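SidF, inhibitor of growth family, member 3 (PDB 4FYE) hydrolyses phosphoinositides as a phosphatase of Legionella pneumophila, probably removing the 3-phosphate of phosphatidylinositol 3,4,5-trisphosphate. Local coordinates at residues A[290-299]-A[379-387]; A[410-418]-A[440-451]. The protein carries 1 engineered substitution. All blocks are in the same frame, centred on the assembly; numbering follows the deposited sequence.

Interaction 1. Residues A[290-299]-A[379-387]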
loop_
_atom_site.group_PDB
_atom_site.type_symbol
_atom_site.label_atom_id
_atom_site.label_comp_id
_atom_site.label_asym_id
_atom_site.label_seq_id
_atom_site.Cartn_x
_atom_site.Cartn_y
_atom_site.Cartn_z
ATOM N N ILE A 290 -18.204 11.624 -8.411
ATOM C CA ILE A 290 -16.877 11.053 -8.241
ATOM C C ILE A 290 -16.297 11.432 -6.886
ATOM O O ILE A 290 -15.731 10.568 -6.194
ATOM C CB ILE A 290 -15.927 11.444 -9.394
ATOM C CG1 ILE A 290 -16.364 10.717 -10.661
ATOM C CG2 ILE A 290 -14.492 11.041 -9.053
ATOM C CD1 ILE A 290 -15.891 11.342 -11.975
ATOM N N LYS A 291 -16.441 12.706 -6.508
ATOM C CA LYS A 291 -16.094 13.146 -5.148
ATOM C C LYS A 291 -16.806 12.340 -4.060
ATOM O O LYS A 291 -16.244 12.113 -2.996
ATOM C CB LYS A 291 -16.408 14.621 -4.956
ATOM C CG LYS A 291 -15.191 15.496 -4.771
ATOM C CD LYS A 291 -15.526 16.991 -4.725
ATOM C CE LYS A 291 -15.329 17.650 -6.085
ATOM N NZ LYS A 291 -15.264 19.132 -5.988
ATOM N N ALA A 292 -18.046 11.927 -4.324
ATOM C CA ALA A 292 -18.844 11.226 -3.320
ATOM C C ALA A 292 -18.367 9.799 -3.131
ATOM O O ALA A 292 -18.355 9.288 -1.988
ATOM C CB ALA A 292 -20.315 11.218 -3.683
ATOM N N VAL A 293 -18.036 9.154 -4.258
ATOM C CA VAL A 293 -17.577 7.784 -4.212
ATOM C C VAL A 293 -16.277 7.752 -3.442
ATOM O O VAL A 293 -16.005 6.810 -2.720
ATOM C CB VAL A 293 -17.323 7.255 -5.606
ATOM C CG1 VAL A 293 -16.512 5.987 -5.564
ATOM C CG2 VAL A 293 -18.653 7.038 -6.294
ATOM N N THR A 294 -15.481 8.798 -3.563
ATOM C CA THR A 294 -14.237 8.701 -2.912
ATOM C C THR A 294 -14.436 8.792 -1.419
ATOM O O THR A 294 -13.713 8.109 -0.661
ATOM C CB THR A 294 -13.054 9.537 -3.533
ATOM O OG1 THR A 294 -12.501 10.462 -2.593
ATOM C CG2 THR A 294 -13.358 10.197 -4.891
ATOM N N LEU A 295 -15.455 9.570 -0.996
ATOM C CA LEU A 295 -15.876 9.618 0.392
ATOM C C LEU A 295 -16.451 8.245 0.843
ATOM O O LEU A 295 -16.065 7.680 1.865
ATOM C CB LEU A 295 -16.955 10.650 0.548
ATOM C CG LEU A 295 -17.119 11.572 1.747
ATOM C CD1 LEU A 295 -18.571 11.483 2.169
ATOM C CD2 LEU A 295 -16.221 11.269 2.915
ATOM N N ILE A 296 -17.359 7.700 0.068
ATOM C CA ILE A 296 -17.841 6.366 0.276
ATOM C C ILE A 296 -16.677 5.337 0.486
ATOM O O ILE A 296 -16.602 4.652 1.544
ATOM C CB ILE A 296 -18.817 6.024 -0.857
ATOM C CG1 ILE A 296 -20.160 6.740 -0.578
ATOM C CG2 ILE A 296 -18.987 4.525 -0.988
ATOM C CD1 ILE A 296 -21.120 6.784 -1.752
ATOM N N ASN A 297 -15.758 5.257 -0.473
ATOM C CA ASN A 297 -14.554 4.462 -0.309
ATOM C C ASN A 297 -13.689 4.884 0.855
ATOM O O ASN A 297 -13.120 4.016 1.520
ATOM C CB ASN A 297 -13.755 4.542 -1.553
ATOM C CG ASN A 297 -14.426 3.850 -2.693
ATOM O OD1 ASN A 297 -15.433 3.116 -2.522
ATOM N ND2 ASN A 297 -13.862 4.049 -3.884
ATOM N N GLN A 298 -13.597 6.191 1.146
ATOM C CA GLN A 298 -12.943 6.593 2.392
ATOM C C GLN A 298 -13.573 5.906 3.635
ATOM O O GLN A 298 -12.846 5.503 4.529
ATOM C CB GLN A 298 -12.947 8.101 2.602
ATOM C CG GLN A 298 -12.000 8.486 3.730
ATOM C CD GLN A 298 -10.583 7.977 3.515
ATOM O OE1 GLN A 298 -10.108 7.944 2.386
ATOM N NE2 GLN A 298 -9.881 7.640 4.606
ATOM N N GLU A 299 -14.897 5.761 3.712
ATOM C CA GLU A 299 -15.414 5.043 4.857
ATOM C C GLU A 299 -15.017 3.568 4.896
ATOM O O GLU A 299 -14.657 3.066 5.970
ATOM C CB GLU A 299 -16.873 5.381 5.286
ATOM C CG GLU A 299 -18.018 4.919 4.383
ATOM C CD GLU A 299 -19.412 5.003 5.048
ATOM O OE1 GLU A 299 -20.292 4.200 4.681
ATOM O OE2 GLU A 299 -19.682 5.849 5.923
ATOM N N TYR A 379 -9.101 15.012 -4.274
ATOM C CA TYR A 379 -10.308 14.399 -3.733
ATOM C C TYR A 379 -10.048 13.567 -2.492
ATOM O O TYR A 379 -10.908 13.457 -1.605
ATOM C CB TYR A 379 -10.946 13.515 -4.774
ATOM C CG TYR A 379 -11.580 14.252 -5.926
ATOM C CD1 TYR A 379 -11.279 15.591 -6.177
ATOM C CD2 TYR A 379 -12.489 13.623 -6.762
ATOM C CE1 TYR A 379 -11.871 16.289 -7.216
ATOM C CE2 TYR A 379 -13.021 14.302 -7.836
ATOM C CZ TYR A 379 -12.710 15.625 -8.029
ATOM O OH TYR A 379 -13.273 16.300 -9.015
ATOM N N VAL A 380 -8.876 12.951 -2.445
ATOM C CA VAL A 380 -8.612 11.986 -1.405
ATOM C C VAL A 380 -8.241 12.809 -0.200
ATOM O O VAL A 380 -8.802 12.618 0.896
ATOM C CB VAL A 380 -7.510 10.974 -1.824
ATOM C CG1 VAL A 380 -6.940 10.275 -0.609
ATOM C CG2 VAL A 380 -8.021 9.952 -2.840
ATOM N N ARG A 381 -7.358 13.783 -0.403
ATOM C CA ARG A 381 -6.980 14.692 0.678
ATOM C C ARG A 381 -8.193 15.429 1.307
ATOM O O ARG A 381 -8.262 15.607 2.502
ATOM C CB ARG A 381 -5.845 15.611 0.206
ATOM C CG ARG A 381 -5.992 17.078 0.515
ATOM C CD ARG A 381 -5.540 17.413 1.908
ATOM N NE ARG A 381 -6.505 18.283 2.573
ATOM C CZ ARG A 381 -7.530 18.941 2.014
ATOM N NH1 ARG A 381 -7.782 18.880 0.713
ATOM N NH2 ARG A 381 -8.320 19.679 2.779
ATOM N N GLN A 382 -9.189 15.765 0.514
ATOM C CA GLN A 382 -10.375 16.440 1.030
ATOM C C GLN A 382 -11.281 15.478 1.835
ATOM O O GLN A 382 -11.777 15.826 2.938
ATOM C CB GLN A 382 -11.095 17.080 -0.156
ATOM C CG GLN A 382 -12.540 17.478 0.041
ATOM C CD GLN A 382 -13.096 18.309 -1.114
ATOM O OE1 GLN A 382 -13.956 19.179 -0.890
ATOM N NE2 GLN A 382 -12.594 18.075 -2.349
ATOM N N MET A 383 -11.479 14.265 1.309
ATOM C CA MET A 383 -12.297 13.266 2.014
ATOM C C MET A 383 -11.612 12.726 3.319
ATOM O O MET A 383 -12.256 12.555 4.344
ATOM C CB MET A 383 -12.797 12.161 1.058
ATOM C CG MET A 383 -13.400 12.654 -0.257
ATOM S SD MET A 383 -14.824 13.810 -0.204
ATOM C CE MET A 383 -14.154 15.231 0.596
ATOM N N MET A 384 -10.304 12.500 3.282
ATOM C CA MET A 384 -9.571 12.202 4.503
ATOM C C MET A 384 -9.791 13.276 5.553
ATOM O O MET A 384 -10.051 12.954 6.729
ATOM C CB MET A 384 -8.049 11.986 4.247
ATOM C CG MET A 384 -7.698 10.680 3.523
ATOM S SD MET A 384 -5.905 10.515 3.301
ATOM C CE MET A 384 -5.526 10.501 5.035
ATOM N N ASP A 385 -9.678 14.545 5.155
ATOM C CA ASP A 385 -9.876 15.664 6.115
ATOM C C ASP A 385 -11.351 15.858 6.500
ATOM O O ASP A 385 -11.644 16.409 7.568
ATOM C CB ASP A 385 -9.291 16.994 5.599
ATOM C CG ASP A 385 -7.842 17.255 6.066
ATOM O OD1 ASP A 385 -7.398 16.736 7.133
ATOM O OD2 ASP A 385 -7.135 18.006 5.330
ATOM N N ALA A 386 -12.262 15.426 5.623
ATOM C CA ALA A 386 -13.714 15.441 5.891
ATOM C C ALA A 386 -14.017 14.609 7.105
ATOM O O ALA A 386 -14.796 15.044 7.993
ATOM C CB ALA A 386 -14.476 14.872 4.703
ATOM N N PHE A 387 -13.399 13.419 7.164
ATOM C CA PHE A 387 -13.605 12.539 8.321
ATOM C C PHE A 387 -12.722 12.888 9.500
ATOM O O PHE A 387 -13.062 12.522 10.637
ATOM C CB PHE A 387 -13.405 11.058 7.958
ATOM C CG PHE A 387 -14.645 10.378 7.387
ATOM C CD1 PHE A 387 -15.723 9.998 8.229
ATOM C CD2 PHE A 387 -14.730 10.072 6.026
ATOM C CE1 PHE A 387 -16.841 9.312 7.720
ATOM C CE2 PHE A 387 -15.865 9.392 5.518
ATOM C CZ PHE A 387 -16.909 8.995 6.374
#
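Lys291 runs at about a right angle across Tyr379 and lays its CG over the middle of the ring, 3.8 Å from the centroid and 8° off the normal, a CH-pi contact. The lysine then bends at its third torsion (-97°), bringing CE to 3.8 Å from Tyr379 OH, while NZ goes on to a salt bridge with Glu536. Ile290 meets the same ring at its edge, in plane, with CG2 3.8 Å from Tyr379 CE2. Segments 290-299 and 379-387, both helical, cross at -52°, close to the angle at which rows of residues four apart nest as ridges into grooves; Tyr379, Met383 and Phe387 make such a row. Met383 is a knob in a hole formed by Lys291, Thr294, Leu295 and Gln298. The bend at its second torsion puts the sulfur in the hole: SD lies 3.8 Å from Leu295 CG and 3.6 Å from Lys291 O. One turn on, Phe387 takes Leu295 CD2 at 3.2 Å from its CE2, a tight approach, and Glu299 CB at 3.8 Å from its CZ. Gln298 places its CG near this ring as well, but its amide turns to Arg273 and Glu356.

Interaction 2. Residues A[410-418]-A[440-451]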
loop_
_atom_site.group_PDB
_atom_site.type_symbol
_atom_site.label_atom_id
_atom_site.label_comp_id
_atom_site.label_asym_id
_atom_site.label_seq_id
_atom_site.Cartn_x
_atom_site.Cartn_y
_atom_site.Cartn_z
ATOM N N TYR A 410 -11.575 8.887 13.624
ATOM C CA TYR A 410 -10.589 8.970 12.512
ATOM C C TYR A 410 -9.666 10.190 12.600
ATOM O O TYR A 410 -10.066 11.262 13.042
ATOM C CB TYR A 410 -11.280 8.843 11.158
ATOM C CG TYR A 410 -10.378 8.855 9.951
ATOM C CD1 TYR A 410 -9.742 7.687 9.489
ATOM C CD2 TYR A 410 -10.173 10.058 9.239
ATOM C CE1 TYR A 410 -8.914 7.737 8.361
ATOM C CE2 TYR A 410 -9.392 10.106 8.113
ATOM C CZ TYR A 410 -8.765 8.971 7.677
ATOM O OH TYR A 410 -7.966 9.100 6.595
ATOM N N GLN A 411 -8.401 9.987 12.256
ATOM C CA GLN A 411 -7.420 11.055 12.155
ATOM C C GLN A 411 -6.618 10.810 10.884
ATOM O O GLN A 411 -6.087 9.721 10.689
ATOM C CB GLN A 411 -6.477 11.057 13.349
ATOM C CG GLN A 411 -7.165 11.391 14.672
ATOM C CD GLN A 411 -6.173 11.750 15.770
ATOM O OE1 GLN A 411 -5.852 10.913 16.623
ATOM N NE2 GLN A 411 -5.679 12.996 15.754
ATOM N N ALA A 412 -6.539 11.835 10.049
ATOM C CA ALA A 412 -5.836 11.826 8.814
ATOM C C ALA A 412 -4.423 12.462 8.849
ATOM O O ALA A 412 -4.151 13.460 9.531
ATOM C CB ALA A 412 -6.649 12.594 7.825
ATOM N N ARG A 413 -3.526 11.862 8.086
ATOM C CA ARG A 413 -2.300 12.509 7.758
ATOM C C ARG A 413 -1.997 12.094 6.304
ATOM O O ARG A 413 -1.933 10.913 5.961
ATOM C CB ARG A 413 -1.157 12.087 8.690
ATOM C CG ARG A 413 -1.408 12.076 10.194
ATOM C CD ARG A 413 -1.086 13.441 10.641
ATOM N NE ARG A 413 -1.044 13.562 12.068
ATOM C CZ ARG A 413 -2.053 14.052 12.777
ATOM N NH1 ARG A 413 -3.172 14.403 12.153
ATOM N NH2 ARG A 413 -1.940 14.198 14.097
ATOM N N MET A 414 -1.796 13.084 5.452
ATOM C CA MET A 414 -1.654 12.802 4.095
ATOM C C MET A 414 -0.519 13.600 3.578
ATOM O O MET A 414 -0.490 14.799 3.839
ATOM C CB MET A 414 -2.890 13.160 3.323
ATOM C CG MET A 414 -2.558 12.866 1.870
ATOM S SD MET A 414 -3.989 13.097 0.883
ATOM C CE MET A 414 -3.475 12.718 -0.745
ATOM N N SER A 415 0.398 12.939 2.843
ATOM C CA SER A 415 1.474 13.653 2.102
ATOM C C SER A 415 1.478 13.294 0.631
ATOM O O SER A 415 0.989 12.265 0.251
ATOM C CB SER A 415 2.861 13.388 2.697
ATOM O OG SER A 415 3.197 12.010 2.700
ATOM N N SER A 416 2.045 14.122 -0.224
ATOM C CA SER A 416 2.031 13.756 -1.608
ATOM C C SER A 416 3.274 14.275 -2.261
ATOM O O SER A 416 3.358 15.456 -2.587
ATOM C CB SER A 416 0.805 14.328 -2.243
ATOM O OG SER A 416 0.761 13.920 -3.586
ATOM N N TRP A 417 4.273 13.410 -2.432
ATOM C CA TRP A 417 5.511 13.881 -3.039
ATOM C C TRP A 417 5.848 12.931 -4.118
ATOM O O TRP A 417 6.078 11.727 -3.844
ATOM C CB TRP A 417 6.651 13.827 -2.059
ATOM C CG TRP A 417 6.724 14.893 -1.010
ATOM C CD1 TRP A 417 7.048 16.250 -1.190
ATOM C CD2 TRP A 417 6.589 14.714 0.430
ATOM N NE1 TRP A 417 7.059 16.902 0.021
ATOM C CE2 TRP A 417 6.811 16.038 1.032
ATOM C CE3 TRP A 417 6.321 13.647 1.244
ATOM C CZ2 TRP A 417 6.740 16.248 2.392
ATOM C CZ3 TRP A 417 6.252 13.854 2.622
ATOM C CH2 TRP A 417 6.437 15.125 3.183
ATOM N N GLY A 418 5.985 13.483 -5.330
ATOM C CA GLY A 418 6.055 12.693 -6.552
ATOM C C GLY A 418 7.341 11.911 -6.716
ATOM O O GLY A 418 8.380 12.233 -6.076
ATOM N N GLN A 440 -0.115 21.197 1.587
ATOM C CA GLN A 440 -0.544 20.012 2.331
ATOM C C GLN A 440 0.689 19.354 2.884
ATOM O O GLN A 440 0.679 18.835 3.990
ATOM C CB GLN A 440 -1.360 19.084 1.453
ATOM C CG GLN A 440 -1.818 17.773 2.104
ATOM C CD GLN A 440 -2.364 17.927 3.517
ATOM O OE1 GLN A 440 -3.013 18.929 3.876
ATOM N NE2 GLN A 440 -2.066 16.955 4.334
ATOM N N ASN A 441 1.792 19.492 2.168
ATOM C CA ASN A 441 3.021 18.824 2.557
ATOM C C ASN A 441 3.690 19.494 3.757
ATOM O O ASN A 441 4.091 18.815 4.744
ATOM C CB ASN A 441 3.956 18.670 1.345
ATOM C CG ASN A 441 3.522 17.536 0.422
ATOM O OD1 ASN A 441 2.758 16.654 0.817
ATOM N ND2 ASN A 441 4.000 17.564 -0.822
ATOM N N ALA A 442 3.733 20.816 3.722
ATOM C CA ALA A 442 4.071 21.571 4.938
ATOM C C ALA A 442 3.093 21.342 6.164
ATOM O O ALA A 442 3.536 21.087 7.297
ATOM C CB ALA A 442 4.269 23.058 4.630
ATOM N N ARG A 443 1.781 21.415 5.964
ATOM C CA ARG A 443 0.860 20.966 7.002
ATOM C C ARG A 443 1.270 19.581 7.565
ATOM O O ARG A 443 1.515 19.435 8.788
ATOM C CB ARG A 443 -0.530 20.891 6.403
ATOM C CG ARG A 443 -1.633 20.382 7.341
ATOM C CD ARG A 443 -2.955 20.986 6.889
ATOM N NE ARG A 443 -4.058 20.489 7.674
ATOM C CZ ARG A 443 -4.748 19.390 7.397
ATOM N NH1 ARG A 443 -4.468 18.690 6.310
ATOM N NH2 ARG A 443 -5.761 19.033 8.197
ATOM N N PHE A 444 1.363 18.586 6.669
ATOM C CA PHE A 444 1.753 17.211 7.037
ATOM C C PHE A 444 3.061 17.205 7.831
ATOM O O PHE A 444 3.161 16.589 8.889
ATOM C CB PHE A 444 1.873 16.372 5.759
ATOM C CG PHE A 444 2.375 14.966 5.980
ATOM C CD1 PHE A 444 1.500 13.944 6.298
ATOM C CD2 PHE A 444 3.734 14.676 5.848
ATOM C CE1 PHE A 444 1.964 12.648 6.484
ATOM C CE2 PHE A 444 4.200 13.400 6.013
ATOM C CZ PHE A 444 3.312 12.374 6.340
ATOM N N VAL A 445 4.060 17.938 7.374
ATOM C CA VAL A 445 5.295 17.937 8.111
ATOM C C VAL A 445 5.050 18.444 9.528
ATOM O O VAL A 445 5.475 17.815 10.521
ATOM C CB VAL A 445 6.425 18.671 7.354
ATOM C CG1 VAL A 445 7.600 18.973 8.277
ATOM C CG2 VAL A 445 6.912 17.819 6.176
ATOM N N ASN A 446 4.325 19.553 9.659
ATOM C CA ASN A 446 4.031 20.087 11.013
ATOM C C ASN A 446 3.275 19.046 11.879
ATOM O O ASN A 446 3.596 18.817 13.053
ATOM C CB ASN A 446 3.188 21.340 10.916
ATOM C CG ASN A 446 3.941 22.520 10.410
ATOM O OD1 ASN A 446 5.160 22.655 10.629
ATOM N ND2 ASN A 446 3.213 23.427 9.736
ATOM N N GLN A 447 2.279 18.408 11.293
ATOM C CA GLN A 447 1.488 17.448 12.076
ATOM C C GLN A 447 2.364 16.357 12.643
ATOM O O GLN A 447 2.331 16.091 13.833
ATOM C CB GLN A 447 0.434 16.810 11.212
ATOM C CG GLN A 447 -0.516 17.821 10.615
ATOM C CD GLN A 447 -1.551 17.184 9.706
ATOM O OE1 GLN A 447 -1.232 16.452 8.772
ATOM N NE2 GLN A 447 -2.808 17.460 9.991
ATOM N N MET A 448 3.180 15.767 11.776
ATOM C CA MET A 448 3.971 14.587 12.107
ATOM C C MET A 448 5.044 15.015 13.057
ATOM O O MET A 448 5.429 14.279 13.950
ATOM C CB MET A 448 4.630 13.987 10.828
ATOM C CG MET A 448 3.648 13.388 9.819
ATOM S SD MET A 448 2.826 11.938 10.519
ATOM C CE MET A 448 4.100 10.663 10.370
ATOM N N THR A 449 5.559 16.209 12.867
ATOM C CA THR A 449 6.519 16.648 13.815
ATOM C C THR A 449 5.869 16.929 15.192
ATOM O O THR A 449 6.396 16.490 16.210
ATOM C CB THR A 449 7.512 17.739 13.283
ATOM O OG1 THR A 449 7.658 18.753 14.267
ATOM C CG2 THR A 449 7.099 18.393 11.972
ATOM N N ASP A 450 4.719 17.602 15.240
ATOM C CA ASP A 450 3.978 17.778 16.532
ATOM C C ASP A 450 3.669 16.401 17.214
ATOM O O ASP A 450 3.937 16.223 18.414
ATOM C CB ASP A 450 2.716 18.683 16.361
ATOM C CG ASP A 450 3.073 20.216 16.055
ATOM O OD1 ASP A 450 3.792 20.852 16.867
ATOM O OD2 ASP A 450 2.623 20.814 15.028
ATOM N N ASP A 451 3.201 15.404 16.429
ATOM C CA ASP A 451 2.950 14.046 16.965
ATOM C C ASP A 451 4.201 13.465 17.544
ATOM O O ASP A 451 4.152 12.741 18.532
ATOM C CB ASP A 451 2.490 13.058 15.896
ATOM C CG ASP A 451 1.209 13.449 15.254
ATOM O OD1 ASP A 451 0.670 14.521 15.592
ATOM O OD2 ASP A 451 0.738 12.692 14.400
#
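A helix laid on a strand brings Asn441 against Ser416 and Trp417: helix 438-458 packs on strand 402-416 of a mixed sheet, running back obliquely along it. The Asn441 amide pairs with both backbone polar groups of Ser416. Its OD1 accepts from Ser416 N at 2.8 Å through an in-plane lone pair, and its ND2 gives an almost straight bond (175°) to Ser416 O at 2.8 Å, from above that carbonyl's plane. Held at both ends, the amide lies stacked over one face of the Trp417 indole, planes 26° apart. One residue earlier, Gln440 NE2 donates to Met414 O at 2.7 Å. This strand pairs with strand 353-360, and under the helix Ser415 CB sits over the centre of the Phe444 ring, 3.5 Å from the centroid; Met448 CG lies over the opposite face. Toward the helix segment's C-terminal end, Arg413, bent at its second torsion (-88°), grips Asp451 side-on in a salt bridge, with NE 3.1 Å from OD2 and NH2 3.0 Å from OD1. Gln447 CB lies over one guanidinium face, and Arg413 NH1 turns back to Ala412 O at 3.0 Å. Asp451 OD2 also accepts from Arg413 NH2 and Tyr640 OH.

In the fold
From the N terminus, helix 284-311 comes first, and interaction 1 closes when helix 373-387 packs back against it, bridging 79 residues that include strand 353-360. The chain then forms strands 391-399 and 402-416, antiparallel neighbours in the four-stranded sheet. Interaction 2 closes a shorter, mostly irregular connection of 21 residues between the end of strand 402-416 and helix 438-458. The two contacts therefore follow in series, neither nested nor crossing. In space they adjoin through helix 373-387: Asp385 makes a salt bridge to Arg443, and Arg381 packs on Met414. Together they tie helices 284-311, 373-387 and 438-458 to the sheet, beside the long helix 522-583.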